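Local coordinates for protein pullulanase (Bacillus acidopullulyticus, PDB 2WAN) that hydrolyses the alpha-1,6-glucosidic links of pullulan and probably those at the branch points of starch polysaccharides, at residues N712-S717 with F768-V773; G677-N682 with I729-S734; A853-N858 with N867-Y872; Q826-R831 with N861-K866. One frame throughout, in Å; residues are numbered along the deposited sequence.

Contact 1: residues N712-S717 with F768-V773; sequences NGVIGS and FTSQGV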
loop_
_atom_site.group_PDB
_atom_site.type_symbol
_atom_site.label_atom_id
_atom_site.label_comp_id
_atom_site.label_asym_id
_atom_site.label_seq_id
_atom_site.Cartn_x
_atom_site.Cartn_y
_atom_site.Cartn_z
ATOM N N ASN A 712 -14.395 11.003 -16.699
ATOM C CA ASN A 712 -14.097 11.063 -15.273
ATOM C C ASN A 712 -12.598 11.026 -14.977
ATOM O O ASN A 712 -12.137 11.686 -14.044
ATOM C CB ASN A 712 -14.834 9.963 -14.516
ATOM C CG ASN A 712 -16.214 10.386 -14.105
ATOM O OD1 ASN A 712 -16.381 11.168 -13.169
ATOM N ND2 ASN A 712 -17.223 9.888 -14.818
ATOM N N GLY A 713 -11.852 10.268 -15.783
ATOM C CA GLY A 713 -10.383 10.273 -15.696
ATOM C C GLY A 713 -9.740 11.570 -16.179
ATOM O O GLY A 713 -8.754 12.031 -15.596
ATOM N N VAL A 714 -10.287 12.161 -17.245
ATOM C CA VAL A 714 -9.755 13.428 -17.793
ATOM C C VAL A 714 -9.766 14.539 -16.724
ATOM O O VAL A 714 -8.835 15.335 -16.635
ATOM C CB VAL A 714 -10.551 13.887 -19.070
ATOM C CG1 VAL A 714 -10.377 15.384 -19.310
ATOM C CG2 VAL A 714 -10.133 13.081 -20.308
ATOM N N ILE A 715 -10.810 14.575 -15.899
ATOM C CA ILE A 715 -10.909 15.638 -14.890
ATOM C C ILE A 715 -10.185 15.303 -13.571
ATOM O O ILE A 715 -10.453 15.918 -12.541
ATOM C CB ILE A 715 -12.385 16.082 -14.629
ATOM C CG1 ILE A 715 -13.227 14.958 -14.038
ATOM C CG2 ILE A 715 -13.025 16.613 -15.922
ATOM C CD1 ILE A 715 -14.621 15.451 -13.560
ATOM N N GLY A 716 -9.250 14.351 -13.623
ATOM C CA GLY A 716 -8.436 14.000 -12.461
ATOM C C GLY A 716 -9.240 13.333 -11.367
ATOM O O GLY A 716 -8.897 13.477 -10.190
ATOM N N SER A 717 -10.321 12.648 -11.761
ATOM C CA SER A 717 -11.121 11.791 -10.880
ATOM C C SER A 717 -11.871 12.491 -9.743
ATOM O O SER A 717 -12.336 11.827 -8.810
ATOM C CB SER A 717 -10.254 10.648 -10.343
ATOM O OG SER A 717 -9.841 9.837 -11.432
ATOM N N PHE A 768 -1.323 11.116 -20.730
ATOM C CA PHE A 768 -0.475 12.312 -20.710
ATOM C C PHE A 768 -1.249 13.632 -20.775
ATOM O O PHE A 768 -0.685 14.699 -20.443
ATOM C CB PHE A 768 0.547 12.272 -21.856
ATOM C CG PHE A 768 1.521 11.106 -21.782
ATOM C CD1 PHE A 768 2.093 10.721 -20.565
ATOM C CD2 PHE A 768 1.886 10.434 -22.939
ATOM C CE1 PHE A 768 3.033 9.669 -20.513
ATOM C CE2 PHE A 768 2.801 9.379 -22.912
ATOM C CZ PHE A 768 3.389 9.005 -21.695
ATOM N N THR A 769 -2.516 13.591 -21.203
ATOM C CA THR A 769 -3.283 14.844 -21.353
ATOM C C THR A 769 -4.426 15.002 -20.346
ATOM O O THR A 769 -5.140 16.022 -20.381
ATOM C CB THR A 769 -3.812 15.052 -22.800
ATOM O OG1 THR A 769 -4.574 13.913 -23.216
ATOM C CG2 THR A 769 -2.648 15.279 -23.757
ATOM N N SER A 770 -4.582 14.012 -19.463
ATOM C CA SER A 770 -5.603 14.042 -18.397
ATOM C C SER A 770 -5.073 14.799 -17.177
ATOM O O SER A 770 -3.867 14.760 -16.877
ATOM C CB SER A 770 -5.970 12.623 -17.974
ATOM O OG SER A 770 -6.746 11.985 -18.989
ATOM N N GLN A 771 -5.968 15.474 -16.462
ATOM C CA GLN A 771 -5.599 16.015 -15.142
ATOM C C GLN A 771 -5.245 14.861 -14.199
ATOM O O GLN A 771 -5.840 13.782 -14.280
ATOM C CB GLN A 771 -6.751 16.842 -14.546
ATOM C CG GLN A 771 -7.254 17.974 -15.462
ATOM C CD GLN A 771 -6.202 19.046 -15.711
ATOM O OE1 GLN A 771 -5.508 19.475 -14.792
ATOM N NE2 GLN A 771 -6.086 19.484 -16.964
ATOM N N GLY A 772 -4.287 15.087 -13.297
ATOM C CA GLY A 772 -3.814 14.023 -12.419
ATOM C C GLY A 772 -2.322 13.770 -12.587
ATOM O O GLY A 772 -1.584 14.621 -13.125
ATOM N N VAL A 773 -1.878 12.614 -12.092
ATOM C CA VAL A 773 -0.457 12.262 -12.132
ATOM C C VAL A 773 -0.189 11.170 -13.163
ATOM O O VAL A 773 -0.548 10.019 -12.936
ATOM C CB VAL A 773 0.078 11.786 -10.756
ATOM C CG1 VAL A 773 1.613 11.610 -10.833
ATOM C CG2 VAL A 773 -0.311 12.793 -9.641
#

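Contact 2: residues G677-N682 with I729-S734; sequences GVFNDN and INYVTS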
loop_
_atom_site.group_PDB
_atom_site.type_symbol
_atom_site.label_atom_id
_atom_site.label_comp_id
_atom_site.label_asym_id
_atom_site.label_seq_id
_atom_site.Cartn_x
_atom_site.Cartn_y
_atom_site.Cartn_z
ATOM N N GLY A 677 -1.494 9.620 -3.214
ATOM C CA GLY A 677 -2.253 9.210 -4.403
ATOM C C GLY A 677 -2.482 7.721 -4.526
ATOM O O GLY A 677 -1.813 6.914 -3.867
ATOM N N VAL A 678 -3.463 7.337 -5.348
ATOM C CA VAL A 678 -3.746 5.915 -5.581
ATOM C C VAL A 678 -3.749 5.601 -7.069
ATOM O O VAL A 678 -4.212 6.401 -7.868
ATOM C CB VAL A 678 -5.084 5.451 -4.929
ATOM C CG1 VAL A 678 -4.992 5.554 -3.421
ATOM C CG2 VAL A 678 -6.290 6.279 -5.465
ATOM N N PHE A 679 -3.221 4.439 -7.433
ATOM C CA PHE A 679 -3.285 3.979 -8.809
ATOM C C PHE A 679 -4.742 3.864 -9.227
ATOM O O PHE A 679 -5.573 3.288 -8.505
ATOM C CB PHE A 679 -2.591 2.628 -8.962
ATOM C CG PHE A 679 -1.112 2.742 -9.066
ATOM C CD1 PHE A 679 -0.525 3.161 -10.266
ATOM C CD2 PHE A 679 -0.304 2.471 -7.969
ATOM C CE1 PHE A 679 0.879 3.301 -10.390
ATOM C CE2 PHE A 679 1.095 2.595 -8.086
ATOM C CZ PHE A 679 1.675 2.991 -9.291
ATOM N N ASN A 680 -5.039 4.435 -10.383
ATOM C CA ASN A 680 -6.405 4.554 -10.860
ATOM C C ASN A 680 -6.763 3.407 -11.796
ATOM O O ASN A 680 -6.608 3.501 -13.004
ATOM C CB ASN A 680 -6.599 5.928 -11.521
ATOM C CG ASN A 680 -8.046 6.186 -11.922
ATOM O OD1 ASN A 680 -8.874 5.281 -11.887
ATOM N ND2 ASN A 680 -8.346 7.424 -12.329
ATOM N N ASP A 681 -7.225 2.306 -11.221
ATOM C CA ASP A 681 -7.643 1.187 -12.056
ATOM C C ASP A 681 -8.932 1.471 -12.842
ATOM O O ASP A 681 -9.218 0.760 -13.821
ATOM C CB ASP A 681 -7.693 -0.149 -11.280
ATOM C CG ASP A 681 -8.594 -0.115 -10.046
ATOM O OD1 ASP A 681 -8.824 0.959 -9.454
ATOM O OD2 ASP A 681 -9.051 -1.208 -9.656
ATOM N N ASN A 682 -9.690 2.503 -12.455
ATOM C CA ASN A 682 -10.882 2.874 -13.244
ATOM C C ASN A 682 -10.509 3.398 -14.637
ATOM O O ASN A 682 -11.065 2.949 -15.654
ATOM C CB ASN A 682 -11.762 3.902 -12.525
ATOM C CG ASN A 682 -12.430 3.348 -11.272
ATOM O OD1 ASN A 682 -12.434 2.133 -11.028
ATOM N ND2 ASN A 682 -13.018 4.245 -10.480
ATOM N N ILE A 729 -3.188 8.528 -9.637
ATOM C CA ILE A 729 -2.095 8.120 -10.530
ATOM C C ILE A 729 -2.725 7.453 -11.758
ATOM O O ILE A 729 -3.191 6.310 -11.694
ATOM C CB ILE A 729 -1.104 7.156 -9.838
ATOM C CG1 ILE A 729 -0.768 7.624 -8.409
ATOM C CG2 ILE A 729 0.189 6.958 -10.722
ATOM C CD1 ILE A 729 -0.115 9.032 -8.314
ATOM N N ASN A 730 -2.730 8.182 -12.875
ATOM C CA ASN A 730 -3.383 7.717 -14.093
ATOM C C ASN A 730 -2.428 6.824 -14.865
ATOM O O ASN A 730 -1.251 7.158 -15.025
ATOM C CB ASN A 730 -3.769 8.919 -14.966
ATOM C CG ASN A 730 -4.800 9.806 -14.303
ATOM O OD1 ASN A 730 -5.680 9.322 -13.583
ATOM N ND2 ASN A 730 -4.710 11.108 -14.548
ATOM N N TYR A 731 -2.933 5.691 -15.349
ATOM C CA TYR A 731 -2.061 4.764 -16.075
ATOM C C TYR A 731 -2.885 3.780 -16.879
ATOM O O TYR A 731 -4.116 3.646 -16.662
ATOM C CB TYR A 731 -1.105 4.013 -15.119
ATOM C CG TYR A 731 -1.747 2.895 -14.306
ATOM C CD1 TYR A 731 -2.823 3.137 -13.448
ATOM C CD2 TYR A 731 -1.265 1.586 -14.392
ATOM C CE1 TYR A 731 -3.406 2.083 -12.694
ATOM C CE2 TYR A 731 -1.836 0.539 -13.646
ATOM C CZ TYR A 731 -2.904 0.801 -12.803
ATOM O OH TYR A 731 -3.458 -0.231 -12.071
ATOM N N VAL A 732 -2.193 3.111 -17.798
ATOM C CA VAL A 732 -2.786 2.028 -18.578
ATOM C C VAL A 732 -2.048 0.690 -18.373
ATOM O O VAL A 732 -2.687 -0.364 -18.425
ATOM C CB VAL A 732 -2.940 2.424 -20.073
ATOM C CG1 VAL A 732 -1.591 2.626 -20.732
ATOM C CG2 VAL A 732 -3.779 1.357 -20.856
ATOM N N THR A 733 -0.735 0.718 -18.128
ATOM C CA THR A 733 -0.015 -0.521 -17.790
ATOM C C THR A 733 1.030 -0.270 -16.708
ATOM O O THR A 733 1.366 0.878 -16.415
ATOM C CB THR A 733 0.720 -1.139 -19.009
ATOM O OG1 THR A 733 1.679 -0.210 -19.533
ATOM C CG2 THR A 733 -0.280 -1.521 -20.136
ATOM N N SER A 734 1.548 -1.372 -16.160
ATOM C CA SER A 734 2.595 -1.366 -15.141
ATOM C C SER A 734 3.349 -2.696 -15.246
ATOM O O SER A 734 3.055 -3.508 -16.142
ATOM C CB SER A 734 1.959 -1.236 -13.745
ATOM O OG SER A 734 1.254 -2.432 -13.401
#

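Contact 3: residues A853-N858 with N867-Y872; sequences AFELKN and NIIVMY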
loop_
_atom_site.group_PDB
_atom_site.type_symbol
_atom_site.label_atom_id
_atom_site.label_comp_id
_atom_site.label_asym_id
_atom_site.label_seq_id
_atom_site.Cartn_x
_atom_site.Cartn_y
_atom_site.Cartn_z
ATOM N N ALA A 853 -13.944 15.187 -26.269
ATOM C CA ALA A 853 -13.312 16.475 -26.595
ATOM C C ALA A 853 -13.486 17.443 -25.453
ATOM O O ALA A 853 -14.575 17.548 -24.901
ATOM C CB ALA A 853 -13.920 17.071 -27.860
ATOM N N PHE A 854 -12.410 18.149 -25.099
ATOM C CA PHE A 854 -12.496 19.144 -24.021
ATOM C C PHE A 854 -11.660 20.368 -24.288
ATOM O O PHE A 854 -10.751 20.336 -25.123
ATOM C CB PHE A 854 -12.157 18.539 -22.646
ATOM C CG PHE A 854 -10.776 17.951 -22.554
ATOM C CD1 PHE A 854 -9.702 18.720 -22.102
ATOM C CD2 PHE A 854 -10.551 16.620 -22.909
ATOM C CE1 PHE A 854 -8.423 18.166 -22.013
ATOM C CE2 PHE A 854 -9.276 16.056 -22.815
ATOM C CZ PHE A 854 -8.211 16.822 -22.356
ATOM N N GLU A 855 -11.961 21.439 -23.552
ATOM C CA GLU A 855 -11.252 22.697 -23.689
ATOM C C GLU A 855 -10.754 23.143 -22.322
ATOM O O GLU A 855 -11.496 23.078 -21.320
ATOM C CB GLU A 855 -12.179 23.767 -24.287
ATOM C CG GLU A 855 -11.458 25.076 -24.609
ATOM C CD GLU A 855 -12.405 26.150 -25.175
ATOM O OE1 GLU A 855 -13.644 25.942 -25.180
ATOM O OE2 GLU A 855 -11.895 27.194 -25.627
ATOM N N LEU A 856 -9.489 23.570 -22.300
ATOM C CA LEU A 856 -8.825 24.120 -21.112
ATOM C C LEU A 856 -8.772 25.615 -21.358
ATOM O O LEU A 856 -8.063 26.086 -22.261
ATOM C CB LEU A 856 -7.405 23.517 -20.951
ATOM C CG LEU A 856 -7.356 21.977 -20.906
ATOM C CD1 LEU A 856 -5.925 21.441 -20.840
ATOM C CD2 LEU A 856 -8.171 21.429 -19.724
ATOM N N LYS A 857 -9.554 26.377 -20.585
ATOM C CA LYS A 857 -9.751 27.797 -20.874
ATOM C C LYS A 857 -9.020 28.711 -19.910
ATOM O O LYS A 857 -8.607 28.281 -18.844
ATOM C CB LYS A 857 -11.241 28.145 -20.793
ATOM C CG LYS A 857 -12.118 27.303 -21.724
ATOM C CD LYS A 857 -13.594 27.430 -21.309
ATOM C CE LYS A 857 -13.809 26.802 -19.931
ATOM N NZ LYS A 857 -15.053 27.240 -19.230
ATOM N N ASN A 858 -8.927 29.982 -20.290
ATOM C CA ASN A 858 -8.588 31.059 -19.348
ATOM C C ASN A 858 -7.103 31.032 -18.964
ATOM O O ASN A 858 -6.787 31.338 -17.829
ATOM C CB ASN A 858 -9.422 30.973 -18.028
ATOM C CG ASN A 858 -10.941 30.883 -18.244
ATOM O OD1 ASN A 858 -11.513 31.640 -19.048
ATOM N ND2 ASN A 858 -11.613 29.961 -17.487
ATOM N N ASN A 867 -6.573 29.143 -24.739
ATOM C CA ASN A 867 -7.478 28.020 -24.822
ATOM C C ASN A 867 -6.746 26.856 -25.475
ATOM O O ASN A 867 -6.052 27.053 -26.493
ATOM C CB ASN A 867 -8.707 28.394 -25.684
ATOM C CG ASN A 867 -9.561 29.474 -25.048
ATOM O OD1 ASN A 867 -9.790 29.483 -23.828
ATOM N ND2 ASN A 867 -10.044 30.402 -25.875
ATOM N N ILE A 868 -6.893 25.671 -24.885
ATOM C CA ILE A 868 -6.388 24.441 -25.487
ATOM C C ILE A 868 -7.540 23.480 -25.702
ATOM O O ILE A 868 -8.339 23.232 -24.795
ATOM C CB ILE A 868 -5.324 23.760 -24.595
ATOM C CG1 ILE A 868 -4.224 24.767 -24.214
ATOM C CG2 ILE A 868 -4.745 22.498 -25.305
ATOM C CD1 ILE A 868 -3.163 24.222 -23.272
ATOM N N ILE A 869 -7.633 22.927 -26.914
ATOM C CA ILE A 869 -8.626 21.877 -27.159
ATOM C C ILE A 869 -7.929 20.542 -27.391
ATOM O O ILE A 869 -6.947 20.480 -28.112
ATOM C CB ILE A 869 -9.562 22.192 -28.355
ATOM C CG1 ILE A 869 -10.553 23.275 -27.959
ATOM C CG2 ILE A 869 -10.308 20.894 -28.821
ATOM C CD1 ILE A 869 -11.370 23.817 -29.150
ATOM N N VAL A 870 -8.423 19.491 -26.733
ATOM C CA VAL A 870 -7.929 18.132 -26.963
ATOM C C VAL A 870 -9.136 17.274 -27.370
ATOM O O VAL A 870 -10.194 17.368 -26.749
ATOM C CB VAL A 870 -7.317 17.515 -25.666
ATOM C CG1 VAL A 870 -6.936 16.032 -25.854
ATOM C CG2 VAL A 870 -6.098 18.322 -25.198
ATOM N N MET A 871 -8.971 16.432 -28.392
ATOM C CA MET A 871 -10.008 15.442 -28.746
ATOM C C MET A 871 -9.392 14.075 -29.023
ATOM O O MET A 871 -8.451 13.969 -29.829
ATOM C CB MET A 871 -10.818 15.898 -29.971
ATOM C CG MET A 871 -11.854 14.856 -30.409
ATOM S SD MET A 871 -12.949 15.580 -31.631
ATOM C CE MET A 871 -13.574 14.085 -32.417
ATOM N N TYR A 872 -9.921 13.049 -28.354
ATOM C CA TYR A 872 -9.513 11.663 -28.583
ATOM C C TYR A 872 -10.497 11.040 -29.556
ATOM O O TYR A 872 -11.705 11.051 -29.298
ATOM C CB TYR A 872 -9.532 10.850 -27.283
ATOM C CG TYR A 872 -8.857 11.502 -26.095
ATOM C CD1 TYR A 872 -7.534 11.922 -26.153
ATOM C CD2 TYR A 872 -9.545 11.649 -24.899
ATOM C CE1 TYR A 872 -6.914 12.522 -25.025
ATOM C CE2 TYR A 872 -8.949 12.247 -23.786
ATOM C CZ TYR A 872 -7.642 12.677 -23.864
ATOM O OH TYR A 872 -7.071 13.252 -22.753
HETATM O O HOH W 1 -10.508 31.463 -22.323
#

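Contact 4: residues Q826-R831 with N861-K866; sequences QHPAFR and NHDTWK. With SO4 (sulfate ion), chain J; SO4 (sulfate ion), chain L.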
loop_
_atom_site.group_PDB
_atom_site.type_symbol
_atom_site.label_atom_id
_atom_site.label_comp_id
_atom_site.label_asym_id
_atom_site.label_seq_id
_atom_site.Cartn_x
_atom_site.Cartn_y
_atom_site.Cartn_z
ATOM N N GLN A 826 5.461 21.507 -20.720
ATOM C CA GLN A 826 5.485 22.921 -21.116
ATOM C C GLN A 826 4.192 23.661 -20.818
ATOM O O GLN A 826 4.181 24.904 -20.814
ATOM C CB GLN A 826 5.787 23.036 -22.613
ATOM C CG GLN A 826 7.250 22.769 -22.981
ATOM C CD GLN A 826 8.210 23.782 -22.350
ATOM O OE1 GLN A 826 9.352 23.449 -22.010
ATOM N NE2 GLN A 826 7.747 25.026 -22.199
ATOM N N HIS A 827 3.111 22.909 -20.591
ATOM C CA HIS A 827 1.780 23.496 -20.513
ATOM C C HIS A 827 1.056 23.135 -19.249
ATOM O O HIS A 827 0.421 22.074 -19.170
ATOM C CB HIS A 827 0.973 23.152 -21.779
ATOM C CG HIS A 827 1.468 23.900 -22.963
ATOM N ND1 HIS A 827 1.196 25.238 -23.154
ATOM C CD2 HIS A 827 2.327 23.540 -23.948
ATOM C CE1 HIS A 827 1.833 25.657 -24.230
ATOM N NE2 HIS A 827 2.529 24.649 -24.729
ATOM N N PRO A 828 1.142 24.029 -18.239
ATOM C CA PRO A 828 0.564 23.743 -16.928
ATOM C C PRO A 828 -0.979 23.650 -16.884
ATOM O O PRO A 828 -1.535 23.203 -15.878
ATOM C CB PRO A 828 1.126 24.878 -16.039
ATOM C CG PRO A 828 1.390 26.025 -16.990
ATOM C CD PRO A 828 1.847 25.327 -18.278
ATOM N N ALA A 829 -1.667 24.023 -17.969
ATOM C CA ALA A 829 -3.127 23.803 -18.078
ATOM C C ALA A 829 -3.481 22.325 -17.939
ATOM O O ALA A 829 -4.543 21.983 -17.434
ATOM C CB ALA A 829 -3.646 24.325 -19.413
ATOM N N PHE A 830 -2.575 21.455 -18.387
ATOM C CA PHE A 830 -2.730 20.009 -18.229
ATOM C C PHE A 830 -2.520 19.513 -16.797
ATOM O O PHE A 830 -2.783 18.337 -16.501
ATOM C CB PHE A 830 -1.742 19.274 -19.149
ATOM C CG PHE A 830 -2.035 19.441 -20.626
ATOM C CD1 PHE A 830 -3.142 18.831 -21.205
ATOM C CD2 PHE A 830 -1.179 20.196 -21.422
ATOM C CE1 PHE A 830 -3.402 18.981 -22.579
ATOM C CE2 PHE A 830 -1.415 20.347 -22.797
ATOM C CZ PHE A 830 -2.542 19.741 -23.372
ATOM N N ARG A 831 -2.074 20.413 -15.908
ATOM C CA ARG A 831 -1.584 20.035 -14.587
ATOM C C ARG A 831 -2.182 20.961 -13.524
ATOM O O ARG A 831 -1.490 21.424 -12.603
ATOM C CB ARG A 831 -0.053 20.115 -14.563
ATOM C CG ARG A 831 0.598 19.111 -15.517
ATOM C CD ARG A 831 2.114 19.229 -15.460
ATOM N NE ARG A 831 2.625 20.269 -16.346
ATOM C CZ ARG A 831 3.161 21.426 -15.975
ATOM N NH1 ARG A 831 3.259 21.781 -14.687
ATOM N NH2 ARG A 831 3.605 22.252 -16.911
ATOM N N ASN A 861 -4.176 27.637 -15.032
ATOM C CA ASN A 861 -2.972 27.368 -14.211
ATOM C C ASN A 861 -1.691 28.036 -14.769
ATOM O O ASN A 861 -0.594 27.461 -14.722
ATOM C CB ASN A 861 -2.786 25.846 -14.067
ATOM C CG ASN A 861 -1.852 25.457 -12.923
ATOM O OD1 ASN A 861 -1.813 26.114 -11.875
ATOM N ND2 ASN A 861 -1.113 24.356 -13.112
ATOM N N HIS A 862 -1.839 29.272 -15.258
ATOM C CA HIS A 862 -0.720 30.066 -15.789
ATOM C C HIS A 862 -0.106 29.484 -17.072
ATOM O O HIS A 862 1.083 29.637 -17.327
ATOM C CB HIS A 862 0.359 30.295 -14.718
ATOM C CG HIS A 862 -0.059 31.225 -13.616
ATOM N ND1 HIS A 862 -1.316 31.780 -13.535
ATOM C CD2 HIS A 862 0.613 31.657 -12.522
ATOM C CE1 HIS A 862 -1.392 32.539 -12.455
ATOM N NE2 HIS A 862 -0.236 32.482 -11.825
ATOM N N ASP A 863 -0.935 28.834 -17.885
ATOM C CA ASP A 863 -0.482 28.431 -19.221
ATOM C C ASP A 863 -0.264 29.640 -20.120
ATOM O O ASP A 863 -0.965 30.658 -19.974
ATOM C CB ASP A 863 -1.508 27.487 -19.869
ATOM C CG ASP A 863 -0.846 26.493 -20.781
ATOM O OD1 ASP A 863 -0.455 26.883 -21.906
ATOM O OD2 ASP A 863 -0.680 25.329 -20.345
ATOM N N THR A 864 0.670 29.526 -21.063
ATOM C CA THR A 864 0.893 30.573 -22.050
ATOM C C THR A 864 -0.073 30.476 -23.240
ATOM O O THR A 864 -0.081 31.350 -24.119
ATOM C CB THR A 864 2.336 30.595 -22.565
ATOM O OG1 THR A 864 2.675 29.302 -23.080
ATOM C CG2 THR A 864 3.320 30.966 -21.434
ATOM N N TRP A 865 -0.869 29.413 -23.271
ATOM C CA TRP A 865 -1.925 29.307 -24.296
ATOM C C TRP A 865 -3.291 29.598 -23.657
ATOM O O TRP A 865 -3.665 28.977 -22.659
ATOM C CB TRP A 865 -1.930 27.912 -24.941
ATOM C CG TRP A 865 -0.768 27.663 -25.872
ATOM C CD1 TRP A 865 0.085 28.583 -26.412
ATOM C CD2 TRP A 865 -0.390 26.385 -26.428
ATOM N NE1 TRP A 865 1.010 27.948 -27.245
ATOM C CE2 TRP A 865 0.732 26.603 -27.266
ATOM C CE3 TRP A 865 -0.869 25.078 -26.261
ATOM C CZ2 TRP A 865 1.364 25.564 -27.973
ATOM C CZ3 TRP A 865 -0.233 24.036 -26.953
ATOM C CH2 TRP A 865 0.866 24.284 -27.799
ATOM N N LYS A 866 -4.041 30.538 -24.247
ATOM C CA LYS A 866 -5.336 30.952 -23.691
ATOM C C LYS A 866 -6.341 29.793 -23.598
ATOM O O LYS A 866 -6.917 29.518 -22.527
ATOM C CB LYS A 866 -5.941 32.091 -24.541
ATOM C CG LYS A 866 -7.286 32.578 -24.006
ATOM C CD LYS A 866 -7.815 33.765 -24.807
ATOM C CE LYS A 866 -9.054 34.350 -24.145
ATOM N NZ LYS A 866 -9.595 35.512 -24.929
HETATM S S SO4 J . 5.463 24.654 -14.592
HETATM O O1 SO4 J . 5.543 26.057 -14.190
HETATM O O2 SO4 J . 6.802 24.045 -14.521
HETATM O O3 SO4 J . 5.004 24.584 -15.997
HETATM O O4 SO4 J . 4.570 23.939 -13.657
HETATM S S SO4 L . -6.038 29.914 -12.729
HETATM O O1 SO4 L . -4.650 30.361 -12.885
HETATM O O2 SO4 L . -6.257 29.520 -11.332
HETATM O O3 SO4 L . -6.289 28.795 -13.627
HETATM O O4 SO4 L . -6.968 30.992 -13.059
HETATM O O HOH W 2 2.948 27.372 -20.917
#

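Contact 1: residues N712-S717 with F768-V773
Val714 and Gln771 meet through flat peptide groups, with no ring between them: Gln771 N donates to Val714 O at 2.9 Å, arriving 28° out of the carbonyl plane. Gln771 CB and CG also lie against this oxygen, each 3.3 Å from Val714 O. Two residues on, Gly716 CA lies 3.2 Å from Gln771 O in a CA-H...O contact, and that oxygen also accepts from Asn730 ND2. The backbones approach where helix 707-714 ends. It closes in a Schellman motif, with Ser717 N bonded to Asn712 O and Gly716 N to Gly713 O, and Gly716 takes the positive-phi C-prime position. A CB on Gly716 would press tightly on Gln771 CB. The other chain is the link from helix 753-769 to strand 773-777, the eighth strand of the catalytic barrel. Ser770 OG, bonded to Val766 O, packs 3.5 Å from Val714 CA and 3.8 Å from Val714 CG2. Gln771 starts toward the helix end, but its chain bends at chi2 (-65°), turning CD aside; its amide is held by Met832 N on OE1 and by Ala829 O on NE2.

Contact 2: residues G677-N682 with I729-S734
Phe679 and Ile729 form a parallel bridge between the sixth and seventh strands of the (beta/alpha)8 barrel, the catalytic fold of the alpha-amylase family. Two backbone bonds make the bridge: Ile729 N to Val678 O at 2.9 Å, nearly straight at 174°, and Asn680 N to Ile729 O. Both side chains leave on the same face of the sheet, where Ile729 CG2 sits 3.7 Å from Phe679 CE1. An alanine in place of Ile729 would probably open a gap beside Phe679 CE1 and CD1 and over the Val678 carbonyl, where CG2 and CG1 now pack. Beyond the bridge, Tyr731 forms a T-shaped pair with Phe679, its face receiving the phenyl edge, centroids 5.2 Å apart and planes at 69°. Phe679 CD1 stands over the rim of that tyrosine ring, whose hydroxyl is bonded to Arg684 NH1. Phe679 itself has a second edge-to-face partner, Phe775. The chain after Ser734 soon reaches Asp736, probably the aspartate of conserved region IV, as in family relatives. Asn680, at the N-cap of helix 681-688, bonds Ile683 N through OD1, while its ND2 lies 3.5 Å from Asn730 OD1, which is itself hydrogen-bonded to Thr728 OG1.

Contact 3: residues A853-N858 with N867-Y872
Phe854 turns its CG between the backbone N and the carbonyl carbon (chi1 60°), a choice that starts the ring on its way to Val870 on the partner strand. There the two side chains run side by side, pointing the same way, and Val870 CB stands 3.5 Å from Phe854 CZ, above one face and offset toward the rim. Tyr872 approaches the edge of the same ring, its OH 3.6 Å from Phe854 CE2; the hydroxyl is itself bonded to Thr769 OG1. On the other face of the sheet, Glu855 has CG anti to the backbone N (chi1 -173°) and an extended chain. Its OE2 reaches 3.3 Å from Asn867 CG, the carboxylate and amide planes being 72° apart, and its CG packs on Ile869 CG1. Ala853 CB touches Met871 CB on that face as well. Asn867 divides its amide: OD1 receives a water at 2.6 Å that in turn accepts from Asn858 N, and ND2 goes to Gln921 OE1. Four backbone bonds tie Phe854 to Val870 and Leu856 to Ile868, the shortest being Leu856 N to Ile868 O at 2.8 Å. Ala853 with Met871 and Glu855 with Ile869 are the alternating non-hydrogen-bonded pairs, each bringing side chains out on the Glu855 face. This alternation is that of an antiparallel ladder, and strands 852-856 and 868-873, consecutive in the chain, form a beta hairpin of the pullulanase all-beta domain.

Contact 4: residues Q826-R831 with N861-K866
Asp863 OD1 is gripped twice: His827 ND1 donates to its syn lone pair at 2.6 Å, and Trp865 N to its anti lone pair at 2.9 Å, the latter closing an Asx turn. The other oxygen, Asp863 OD2, takes Ala829 N at 2.9 Å on its anti lone pair, so one carboxylate joins the loop after helix 811-826 to the loop of the 852-856/868-873 hairpin. Imidazole and carboxylate are nearly coplanar, 13° apart. With Glu899 OE1 bonded to NE2 as well, the two acids would probably favour a charged His827. Its ring stacks face to face on the six-membered ring of Trp865, centroids 3.8 Å apart and planes at 27°, and His827 CE1 comes 3.2 Å from Trp865 CD2. An alanine at Trp865 would probably leave that imidazole face without its stacking partner. Further along, Asn861 ND2 donates to Pro828 O at 3.0 Å from above the carbonyl plane, while Arg831 N reaches it from the opposite face. Sulfate ions, probably from the crystallisation liquor, mark both loops: one accepts from Asn861 N, and another accepts from Arg831 NH1 and NH2, while NH1 also has a salt bridge to Asp432; the sulfate O4 lies 2.7 Å from Arg831 NH1.

How the contacts relate
Contacts 1 and 2, with centres about 10 Å apart, belong to one continuous region at the seventh and eighth barrel strands: Val773 O lies 2.9 Å from Asn730 N, a probable hydrogen bond. Contact 1 also faces the all-beta domain, touching contact 3 (centres about 13 Å apart) where Val714 CG1 meets Phe854 CE2 at 3.7 Å. It reaches contact 4 through the 826-831 loop, Gln771 NE2 lying 3.0 Å from Ala829 O, a probable hydrogen bond. Contacts 3 and 4 share the hairpin of 852-856 and 868-873: Ala829 and Phe830 pack against Leu856, Ile868 and Val870. Contact 2 leads toward the probable active-site end of the barrel; its centre lies about 23 Å from those of contacts 3 and 4, nearest atoms about 9 and 8 Å apart.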